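Long-range contacts in putative lipoprotein (Clostridium perfringens ATCC 13124, PDB 4R7R), which is of unknown function but, as a putative lipoprotein with an alpha-beta fold, is probably held at the cell envelope and may bind lipid: residues Val43-Asp48 / Phe114-Phe119; Tyr70-Asp75 / Ile83-Asp88; Leu90-Pro95 / Lys102-Leu107. All blocks are in the same frame, centred on the assembly; numbering follows the deposited sequence.

Interaction 1. Residues Val43-Asp48 / Phe114-Phe119; sequences VRIIDD and FKLEPF
Ile45 and Phe119 make the central pair of this contact, the isoleucine lying on one face of the phenylalanine ring. CG1 of Ile45 sits over the middle of that ring, 4.0 Å from the centroid of Phe119 and only 10° off the ring normal, a CH-pi contact. On either side of it the branches flank the rim on the same side of the ring: CG2 of Ile45 comes to 3.6 Å from CZ of Phe119, while CD1 of Ile45 lies near CD1 of Phe119. CG1 of Ile45 stands anti to the backbone N (chi1 -177°), and from there it also meets CD2 of Leu116 at 3.9 Å. The tip of the isoleucine runs on to the backbone of the preceding turn, where its CD1 lies 3.7 Å from CA of Phe114.

The second pair is Asp48 with Phe114, whose side chains cross at about a right angle. Here the methylene does the touching: CB of Asp48 lies over one face of the Phe114 ring, displaced toward the rim and 3.4 Å from CE1 of Phe114. The carboxylate plane is turned 43° from the ring and its oxygens are committed to Arg44. The guanidinium takes them side-on, with NE of Arg44 2.6 Å from OD2 of Asp48 and NH2 3.0 Å from OD1 of Asp48, both on the syn side. This salt bridge, between residues four apart in the chain, fixes the rotation of the carboxylate while leaving the methylene to the ring.

Around this centre, Ile45 also touches Ile25 of strand 24-29, and Leu116 reaches Ile83 and Ile85 of strand 80-85. The arrangement is that of an alpha-beta fold in which helix 45-52 packs against the first turn of helix 116-125 and the Phe114 just before it, with Ile45 and Leu116 also meeting the antiparallel sheet.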
loop_
_atom_site.group_PDB
_atom_site.type_symbol
_atom_site.label_atom_id
_atom_site.label_comp_id
_atom_site.label_asym_id
_atom_site.label_seq_id
_atom_site.Cartn_x
_atom_site.Cartn_y
_atom_site.Cartn_z
ATOM N N VAL A 43 -9.845 5.618 -6.743
ATOM C CA VAL A 43 -8.544 6.062 -6.273
ATOM C C VAL A 43 -8.573 6.508 -4.799
ATOM O O VAL A 43 -7.539 6.527 -4.134
ATOM C CB VAL A 43 -8.012 7.200 -7.195
ATOM C CG1 VAL A 43 -7.903 8.545 -6.463
ATOM C CG2 VAL A 43 -6.695 6.792 -7.816
ATOM N N ARG A 44 -9.760 6.816 -4.278
ATOM C CA ARG A 44 -9.896 7.309 -2.908
ATOM C C ARG A 44 -9.520 6.260 -1.867
ATOM O O ARG A 44 -9.477 6.565 -0.666
ATOM C CB ARG A 44 -11.322 7.803 -2.637
ATOM C CG ARG A 44 -12.426 6.769 -2.846
ATOM C CD ARG A 44 -13.760 7.286 -2.302
ATOM N NE ARG A 44 -13.740 7.369 -0.841
ATOM C CZ ARG A 44 -14.550 8.132 -0.109
ATOM N NH1 ARG A 44 -15.457 8.904 -0.693
ATOM N NH2 ARG A 44 -14.441 8.125 1.215
ATOM N N ILE A 45 -9.246 5.042 -2.342
ATOM C CA ILE A 45 -8.865 3.909 -1.499
ATOM C C ILE A 45 -7.679 4.245 -0.609
ATOM O O ILE A 45 -7.643 3.828 0.540
ATOM C CB ILE A 45 -8.526 2.627 -2.352
ATOM C CG1 ILE A 45 -8.193 1.440 -1.443
ATOM C CG2 ILE A 45 -7.384 2.896 -3.352
ATOM C CD1 ILE A 45 -9.382 0.919 -0.647
ATOM N N ILE A 46 -6.721 5.007 -1.123
ATOM C CA ILE A 46 -5.497 5.263 -0.362
ATOM C C ILE A 46 -5.780 6.203 0.787
ATOM O O ILE A 46 -5.411 5.935 1.931
ATOM C CB ILE A 46 -4.374 5.852 -1.237
ATOM C CG1 ILE A 46 -4.042 4.892 -2.382
ATOM C CG2 ILE A 46 -3.120 6.126 -0.397
ATOM C CD1 ILE A 46 -4.012 3.415 -1.971
ATOM N N ASP A 47 -6.443 7.304 0.489
ATOM C CA ASP A 47 -6.839 8.228 1.528
ATOM C C ASP A 47 -7.684 7.575 2.648
ATOM O O ASP A 47 -7.481 7.845 3.843
ATOM C CB ASP A 47 -7.611 9.369 0.914
ATOM C CG ASP A 47 -7.696 10.538 1.828
ATOM O OD1 ASP A 47 -6.633 10.918 2.381
ATOM O OD2 ASP A 47 -8.821 11.055 2.012
ATOM N N ASP A 48 -8.631 6.728 2.245
ATOM C CA ASP A 48 -9.551 6.086 3.168
ATOM C C ASP A 48 -8.776 5.098 4.032
ATOM O O ASP A 48 -9.028 4.964 5.237
ATOM C CB ASP A 48 -10.684 5.378 2.411
ATOM C CG ASP A 48 -11.667 6.356 1.749
ATOM O OD1 ASP A 48 -11.679 7.558 2.116
ATOM O OD2 ASP A 48 -12.452 5.914 0.868
ATOM N N PHE A 114 -11.566 -1.128 2.870
ATOM C CA PHE A 114 -10.212 -0.679 2.571
ATOM C C PHE A 114 -9.166 -1.805 2.601
ATOM O O PHE A 114 -7.975 -1.525 2.563
ATOM C CB PHE A 114 -9.796 0.431 3.550
ATOM C CG PHE A 114 -10.886 1.442 3.831
ATOM C CD1 PHE A 114 -11.755 1.857 2.823
ATOM C CD2 PHE A 114 -11.059 1.958 5.115
ATOM C CE1 PHE A 114 -12.778 2.780 3.096
ATOM C CE2 PHE A 114 -12.076 2.874 5.392
ATOM C CZ PHE A 114 -12.934 3.288 4.381
ATOM N N LYS A 115 -9.581 -3.068 2.673
ATOM C CA LYS A 115 -8.605 -4.166 2.555
ATOM C C LYS A 115 -8.015 -4.173 1.135
ATOM O O LYS A 115 -8.755 -4.098 0.160
ATOM C CB LYS A 115 -9.243 -5.527 2.855
ATOM C CG LYS A 115 -9.818 -5.693 4.250
ATOM C CD LYS A 115 -8.730 -5.867 5.302
ATOM C CE LYS A 115 -9.303 -6.512 6.569
ATOM N NZ LYS A 115 -9.421 -8.004 6.498
ATOM N N LEU A 116 -6.697 -4.286 1.012
ATOM C CA LEU A 116 -6.045 -4.086 -0.279
ATOM C C LEU A 116 -6.015 -5.304 -1.207
ATOM O O LEU A 116 -6.147 -5.141 -2.423
ATOM C CB LEU A 116 -4.622 -3.577 -0.068
ATOM C CG LEU A 116 -4.604 -2.128 0.423
ATOM C CD1 LEU A 116 -3.176 -1.557 0.441
ATOM C CD2 LEU A 116 -5.552 -1.258 -0.402
ATOM N N GLU A 117 -5.822 -6.508 -0.672
ATOM C CA GLU A 117 -5.858 -7.699 -1.533
ATOM C C GLU A 117 -7.230 -7.869 -2.255
ATOM O O GLU A 117 -7.254 -8.119 -3.468
ATOM C CB GLU A 117 -5.501 -8.977 -0.751
ATOM C CG GLU A 117 -5.478 -10.233 -1.652
ATOM C CD GLU A 117 -5.232 -11.560 -0.911
ATOM O OE1 GLU A 117 -4.967 -11.560 0.320
ATOM O OE2 GLU A 117 -5.306 -12.621 -1.581
ATOM N N PRO A 118 -8.370 -7.733 -1.536
ATOM C CA PRO A 118 -9.613 -7.870 -2.314
ATOM C C PRO A 118 -9.884 -6.655 -3.196
ATOM O O PRO A 118 -10.572 -6.783 -4.217
ATOM C CB PRO A 118 -10.695 -8.021 -1.240
ATOM C CG PRO A 118 -10.118 -7.395 -0.027
ATOM C CD PRO A 118 -8.636 -7.657 -0.086
ATOM N N PHE A 119 -9.342 -5.500 -2.825
ATOM C CA PHE A 119 -9.393 -4.321 -3.683
ATOM C C PHE A 119 -8.679 -4.553 -5.027
ATOM O O PHE A 119 -9.193 -4.176 -6.089
ATOM C CB PHE A 119 -8.768 -3.099 -2.989
ATOM C CG PHE A 119 -8.693 -1.890 -3.876
ATOM C CD1 PHE A 119 -9.821 -1.085 -4.065
ATOM C CD2 PHE A 119 -7.516 -1.575 -4.555
ATOM C CE1 PHE A 119 -9.777 0.011 -4.903
ATOM C CE2 PHE A 119 -7.458 -0.478 -5.398
ATOM C CZ PHE A 119 -8.597 0.319 -5.573
#

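Interaction 2. Residues Tyr70-Asp75 / Ile83-Asp88; sequences YKIFID and IDIYGD
Lys71 and Asp84 meet in a salt bridge, NZ of Lys71 2.6 Å from OD1 of Asp84. Their side chains run side by side and point the same way, and the lysine is extended as far as CE before chi4 (73°) turns NZ in to the syn side of the carboxylate. The same oxygen lies beside the lysine chain, 3.1 Å from CG of Lys71.

On the other face of the sheet the contacts are wholly apolar. CD1 of Ile74 reaches CD1 of Ile83 at 3.6 Å, CD1 of Ile72 meets CD1 of Ile85 at 4.0 Å, and CB of Tyr70 packs on CB of Ile85.

The backbones that carry these side chains form an antiparallel beta hairpin of strands 70-75 and 80-85. Ile72 and Ile83 are a hydrogen-bonded pair, their two bonds 2.8 Å (Ile72 N to Ile83 O) and 2.9 Å (Ile83 N to Ile72 O). Tyr70 pairs with Ile85 less evenly: Ile85 N to Tyr70 O is nearly straight at 173°, whereas the return bond is weak.

Further out, the hydroxyl of Tyr94 bonds to both OD2 of Asp84 and NZ of Lys71, tying the two charges together from the next strand. Helix 116-125 lies against the apolar face, with Cys120 on Tyr70 and Ile72, and Leu116 on Ile85.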
loop_
_atom_site.group_PDB
_atom_site.type_symbol
_atom_site.label_atom_id
_atom_site.label_comp_id
_atom_site.label_asym_id
_atom_site.label_seq_id
_atom_site.Cartn_x
_atom_site.Cartn_y
_atom_site.Cartn_z
ATOM N N TYR A 70 0.492 -8.486 -5.342
ATOM C CA TYR A 70 0.276 -7.310 -6.160
ATOM C C TYR A 70 1.212 -6.191 -5.742
ATOM O O TYR A 70 1.688 -6.142 -4.593
ATOM C CB TYR A 70 -1.160 -6.794 -6.039
ATOM C CG TYR A 70 -2.249 -7.759 -6.428
ATOM C CD1 TYR A 70 -2.538 -8.016 -7.772
ATOM C CD2 TYR A 70 -3.017 -8.387 -5.456
ATOM C CE1 TYR A 70 -3.555 -8.892 -8.132
ATOM C CE2 TYR A 70 -4.043 -9.256 -5.811
ATOM C CZ TYR A 70 -4.303 -9.505 -7.147
ATOM O OH TYR A 70 -5.309 -10.375 -7.486
ATOM N N LYS A 71 1.411 -5.262 -6.666
ATOM C CA LYS A 71 2.209 -4.086 -6.417
ATOM C C LYS A 71 1.383 -2.861 -6.795
ATOM O O LYS A 71 0.855 -2.760 -7.913
ATOM C CB LYS A 71 3.505 -4.161 -7.217
ATOM C CG LYS A 71 4.726 -3.634 -6.508
ATOM C CD LYS A 71 6.006 -3.923 -7.318
ATOM C CE LYS A 71 7.221 -3.395 -6.585
ATOM N NZ LYS A 71 7.541 -4.224 -5.404
ATOM N N ILE A 72 1.251 -1.949 -5.843
ATOM C CA ILE A 72 0.553 -0.692 -6.045
ATOM C C ILE A 72 1.540 0.493 -6.209
ATOM O O ILE A 72 2.325 0.809 -5.300
ATOM C CB ILE A 72 -0.408 -0.431 -4.867
ATOM C CG1 ILE A 72 -1.408 -1.595 -4.729
ATOM C CG2 ILE A 72 -1.112 0.912 -5.027
ATOM C CD1 ILE A 72 -2.511 -1.423 -3.628
ATOM N N PHE A 73 1.506 1.135 -7.374
ATOM C CA PHE A 73 2.336 2.314 -7.620
ATOM C C PHE A 73 1.515 3.568 -7.448
ATOM O O PHE A 73 0.607 3.846 -8.237
ATOM C CB PHE A 73 2.961 2.270 -9.016
ATOM C CG PHE A 73 3.973 1.186 -9.164
ATOM C CD1 PHE A 73 5.261 1.360 -8.694
ATOM C CD2 PHE A 73 3.623 -0.038 -9.720
ATOM C CE1 PHE A 73 6.204 0.355 -8.804
ATOM C CE2 PHE A 73 4.557 -1.045 -9.835
ATOM C CZ PHE A 73 5.855 -0.849 -9.370
ATOM N N ILE A 74 1.821 4.311 -6.393
ATOM C CA ILE A 74 1.129 5.560 -6.121
ATOM C C ILE A 74 1.984 6.703 -6.643
ATOM O O ILE A 74 3.088 6.968 -6.146
ATOM C CB ILE A 74 0.841 5.748 -4.635
ATOM C CG1 ILE A 74 0.017 4.574 -4.114
ATOM C CG2 ILE A 74 0.094 7.046 -4.407
ATOM C CD1 ILE A 74 -0.096 4.546 -2.608
ATOM N N ASP A 75 1.477 7.349 -7.681
ATOM C CA ASP A 75 2.211 8.389 -8.371
ATOM C C ASP A 75 1.649 9.733 -7.950
ATOM O O ASP A 75 0.570 10.128 -8.384
ATOM C CB ASP A 75 2.117 8.203 -9.896
ATOM C CG ASP A 75 2.438 6.765 -10.341
ATOM O OD1 ASP A 75 3.644 6.432 -10.394
ATOM O OD2 ASP A 75 1.499 5.968 -10.635
ATOM N N ILE A 83 3.309 0.176 -2.614
ATOM C CA ILE A 83 2.755 -0.719 -1.609
ATOM C C ILE A 83 2.782 -2.152 -2.149
ATOM O O ILE A 83 2.190 -2.442 -3.203
ATOM C CB ILE A 83 1.310 -0.352 -1.219
ATOM C CG1 ILE A 83 1.194 1.132 -0.886
ATOM C CG2 ILE A 83 0.841 -1.205 -0.036
ATOM C CD1 ILE A 83 -0.232 1.580 -0.627
ATOM N N ASP A 84 3.475 -3.044 -1.446
ATOM C CA ASP A 84 3.479 -4.442 -1.849
ATOM C C ASP A 84 2.359 -5.169 -1.101
ATOM O O ASP A 84 2.238 -5.029 0.116
ATOM C CB ASP A 84 4.843 -5.090 -1.579
ATOM C CG ASP A 84 5.949 -4.551 -2.495
ATOM O OD1 ASP A 84 5.634 -4.139 -3.637
ATOM O OD2 ASP A 84 7.138 -4.550 -2.084
ATOM N N ILE A 85 1.532 -5.930 -1.820
ATOM C CA ILE A 85 0.432 -6.654 -1.184
ATOM C C ILE A 85 0.731 -8.153 -1.010
ATOM O O ILE A 85 0.924 -8.876 -1.996
ATOM C CB ILE A 85 -0.873 -6.490 -2.000
ATOM C CG1 ILE A 85 -1.135 -5.007 -2.304
ATOM C CG2 ILE A 85 -2.041 -7.139 -1.281
ATOM C CD1 ILE A 85 -1.159 -4.151 -1.067
ATOM N N TYR A 86 0.769 -8.618 0.236
ATOM C CA TYR A 86 0.952 -10.048 0.524
ATOM C C TYR A 86 -0.321 -10.704 1.059
ATOM O O TYR A 86 -1.398 -10.093 1.083
ATOM C CB TYR A 86 2.081 -10.253 1.534
ATOM C CG TYR A 86 3.391 -9.694 1.057
ATOM C CD1 TYR A 86 4.313 -10.495 0.386
ATOM C CD2 TYR A 86 3.690 -8.357 1.242
ATOM C CE1 TYR A 86 5.501 -9.985 -0.066
ATOM C CE2 TYR A 86 4.874 -7.833 0.798
ATOM C CZ TYR A 86 5.779 -8.650 0.144
ATOM O OH TYR A 86 6.956 -8.100 -0.297
ATOM N N GLY A 87 -0.191 -11.952 1.494
ATOM C CA GLY A 87 -1.309 -12.666 2.083
ATOM C C GLY A 87 -1.612 -12.189 3.490
ATOM O O GLY A 87 -0.845 -11.419 4.061
ATOM N N ASP A 88 -2.744 -12.629 4.034
ATOM C CA ASP A 88 -3.111 -12.349 5.422
ATOM C C ASP A 88 -3.183 -10.877 5.780
ATOM O O ASP A 88 -3.026 -10.536 6.950
ATOM C CB ASP A 88 -2.124 -13.022 6.375
ATOM C CG ASP A 88 -2.352 -14.506 6.490
ATOM O OD1 ASP A 88 -3.155 -15.064 5.692
ATOM O OD2 ASP A 88 -1.724 -15.114 7.390
#

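Interaction 3. Residues Leu90-Pro95 / Lys102-Leu107; sequences LITLYP and KDYLSL
Leu90-Pro95 and Lys102-Leu107 are the two arms of an antiparallel beta hairpin toward one side of the sheet, zipped by backbone bonds at Ile91-Leu105 and Leu93-Asp103. Those of the first pair are straight, Ile91 N to Leu105 O being 3.0 Å and Leu105 N to Ile91 O 3.2 Å; at the second they bend, with only 140° at the hydrogen between Leu93 N and Asp103 O.

Lys102 is extended beyond CG and lies alongside Tyr94 over one ring face, CG of Lys102 3.5 Å from CD2 of Tyr94. CE of Lys102 lies over the face, offset toward the rim, in a CH-pi contact. Beyond the ring, NZ of Lys102 donates to a water at 2.7 Å that also bonds OG1 of Thr92. CG2 of the same threonine sits over the Tyr104 ring, 3.7 Å from CE1 of Tyr104.

On the opposite face, CG1 of Ile91 meets CD1 of Leu105 at 3.9 Å. CG2 of Ile91 touches CD1 of Leu107.

Asp103 turns its carboxylate to Thr11 and the His10 amide of helix 9-17 and to Arg101, while Leu93 packs on Leu14 of that helix. Strand 80-85 flanks strand 90-95, and strand 58-59 borders strand 103-106.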
loop_
_atom_site.group_PDB
_atom_site.type_symbol
_atom_site.label_atom_id
_atom_site.label_comp_id
_atom_site.label_asym_id
_atom_site.label_seq_id
_atom_site.Cartn_x
_atom_site.Cartn_y
_atom_site.Cartn_z
ATOM N N LEU A 90 -1.168 -8.556 5.170
ATOM C CA LEU A 90 0.152 -7.953 5.336
ATOM C C LEU A 90 0.523 -7.122 4.105
ATOM O O LEU A 90 0.354 -7.566 2.970
ATOM C CB LEU A 90 1.201 -9.051 5.578
ATOM C CG LEU A 90 2.705 -8.721 5.605
ATOM C CD1 LEU A 90 3.081 -7.816 6.795
ATOM C CD2 LEU A 90 3.558 -9.997 5.596
ATOM N N ILE A 91 1.030 -5.912 4.322
ATOM C CA ILE A 91 1.514 -5.081 3.225
ATOM C C ILE A 91 2.827 -4.415 3.637
ATOM O O ILE A 91 3.153 -4.361 4.824
ATOM C CB ILE A 91 0.497 -3.985 2.823
ATOM C CG1 ILE A 91 0.458 -2.884 3.875
ATOM C CG2 ILE A 91 -0.910 -4.547 2.614
ATOM C CD1 ILE A 91 -0.275 -1.658 3.411
ATOM N N THR A 92 3.592 -3.937 2.657
ATOM C CA THR A 92 4.749 -3.095 2.932
ATOM C C THR A 92 4.584 -1.816 2.127
ATOM O O THR A 92 3.868 -1.795 1.121
ATOM C CB THR A 92 6.100 -3.753 2.571
ATOM O OG1 THR A 92 6.171 -3.995 1.158
ATOM C CG2 THR A 92 6.312 -5.051 3.356
ATOM N N LEU A 93 5.255 -0.759 2.568
ATOM C CA LEU A 93 5.045 0.570 2.027
ATOM C C LEU A 93 6.364 1.336 2.100
ATOM O O LEU A 93 7.014 1.389 3.168
ATOM C CB LEU A 93 3.933 1.293 2.807
ATOM C CG LEU A 93 3.305 2.575 2.235
ATOM C CD1 LEU A 93 1.959 2.838 2.906
ATOM C CD2 LEU A 93 4.222 3.788 2.401
ATOM N N TYR A 94 6.757 1.932 0.972
ATOM C CA TYR A 94 8.054 2.586 0.889
ATOM C C TYR A 94 8.142 3.484 -0.344
ATOM O O TYR A 94 7.382 3.290 -1.306
ATOM C CB TYR A 94 9.171 1.536 0.884
ATOM C CG TYR A 94 9.055 0.466 -0.182
ATOM C CD1 TYR A 94 9.746 0.584 -1.381
ATOM C CD2 TYR A 94 8.272 -0.675 0.019
ATOM C CE1 TYR A 94 9.655 -0.395 -2.367
ATOM C CE2 TYR A 94 8.179 -1.656 -0.945
ATOM C CZ TYR A 94 8.872 -1.518 -2.140
ATOM O OH TYR A 94 8.792 -2.496 -3.113
ATOM N N PRO A 95 9.046 4.488 -0.310
ATOM C CA PRO A 95 9.212 5.309 -1.511
ATOM C C PRO A 95 9.840 4.455 -2.597
ATOM O O PRO A 95 10.595 3.517 -2.285
ATOM C CB PRO A 95 10.137 6.454 -1.058
ATOM C CG PRO A 95 10.798 5.971 0.185
ATOM C CD PRO A 95 9.914 4.919 0.801
ATOM N N LYS A 102 11.434 -0.685 4.719
ATOM C CA LYS A 102 10.032 -0.528 4.405
ATOM C C LYS A 102 9.227 -0.396 5.686
ATOM O O LYS A 102 9.653 -0.882 6.728
ATOM C CB LYS A 102 9.535 -1.724 3.591
ATOM C CG LYS A 102 10.440 -2.090 2.439
ATOM C CD LYS A 102 10.137 -3.477 1.914
ATOM C CE LYS A 102 10.929 -3.718 0.641
ATOM N NZ LYS A 102 10.795 -5.098 0.112
ATOM N N ASP A 103 8.088 0.286 5.606
ATOM C CA ASP A 103 7.031 0.188 6.611
ATOM C C ASP A 103 6.330 -1.182 6.512
ATOM O O ASP A 103 6.088 -1.689 5.408
ATOM C CB ASP A 103 5.988 1.299 6.418
ATOM C CG ASP A 103 6.360 2.621 7.101
ATOM O OD1 ASP A 103 7.558 2.896 7.404
ATOM O OD2 ASP A 103 5.412 3.408 7.320
ATOM N N TYR A 104 5.994 -1.778 7.649
ATOM C CA TYR A 104 5.249 -3.035 7.651
ATOM C C TYR A 104 3.943 -2.819 8.380
ATOM O O TYR A 104 3.933 -2.325 9.521
ATOM C CB TYR A 104 6.052 -4.172 8.312
ATOM C CG TYR A 104 7.292 -4.587 7.545
ATOM C CD1 TYR A 104 7.336 -5.800 6.846
ATOM C CD2 TYR A 104 8.426 -3.762 7.514
ATOM C CE1 TYR A 104 8.484 -6.186 6.137
ATOM C CE2 TYR A 104 9.571 -4.126 6.800
ATOM C CZ TYR A 104 9.599 -5.338 6.116
ATOM O OH TYR A 104 10.737 -5.689 5.416
ATOM N N LEU A 105 2.842 -3.195 7.739
ATOM C CA LEU A 105 1.538 -3.050 8.356
ATOM C C LEU A 105 0.752 -4.349 8.251
ATOM O O LEU A 105 0.818 -5.030 7.228
ATOM C CB LEU A 105 0.740 -1.918 7.705
ATOM C CG LEU A 105 1.348 -0.529 7.475
ATOM C CD1 LEU A 105 2.293 -0.490 6.299
ATOM C CD2 LEU A 105 0.230 0.474 7.238
ATOM N N SER A 106 0.026 -4.688 9.314
ATOM C CA SER A 106 -1.034 -5.686 9.251
ATOM C C SER A 106 -2.375 -4.959 9.185
ATOM O O SER A 106 -2.611 -4.007 9.935
ATOM C CB SER A 106 -0.991 -6.620 10.459
ATOM O OG SER A 106 -2.113 -7.494 10.465
ATOM N N LEU A 107 -3.255 -5.414 8.295
ATOM C CA LEU A 107 -4.525 -4.729 8.038
ATOM C C LEU A 107 -5.729 -5.511 8.503
ATOM O O LEU A 107 -6.816 -5.315 7.980
ATOM C CB LEU A 107 -4.694 -4.440 6.538
ATOM C CG LEU A 107 -3.599 -3.591 5.899
ATOM C CD1 LEU A 107 -3.942 -3.224 4.446
ATOM C CD2 LEU A 107 -3.375 -2.354 6.735
HETATM O O HOH W 1 8.166 -5.655 -0.174
#

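Interactions 2 and 3 are successive hairpins of one antiparallel sheet, side by side through strands 80-85 and 90-95: Asp84 N bonds to Thr92 O, and the carboxylate of Asp84 to the hydroxyl of Tyr94. Interaction 1 instead joins two helices, and along the chain both hairpins lie inside the loop it closes. Leu116 links all three, its CD1 3.6 Å from CD1 of Ile85 and its CG near CD1 of Leu107. All three contacts are largely buried. In the hairpins, backbone bonds join the strands; Lys71, Asp84, Tyr94 and Thr92 gather on the face away from helix 116-125, though Asp103 is on the apolar face. Between 43-48 and 114-119 the contact is apolar and CH-pi packing, its salt bridge within one segment.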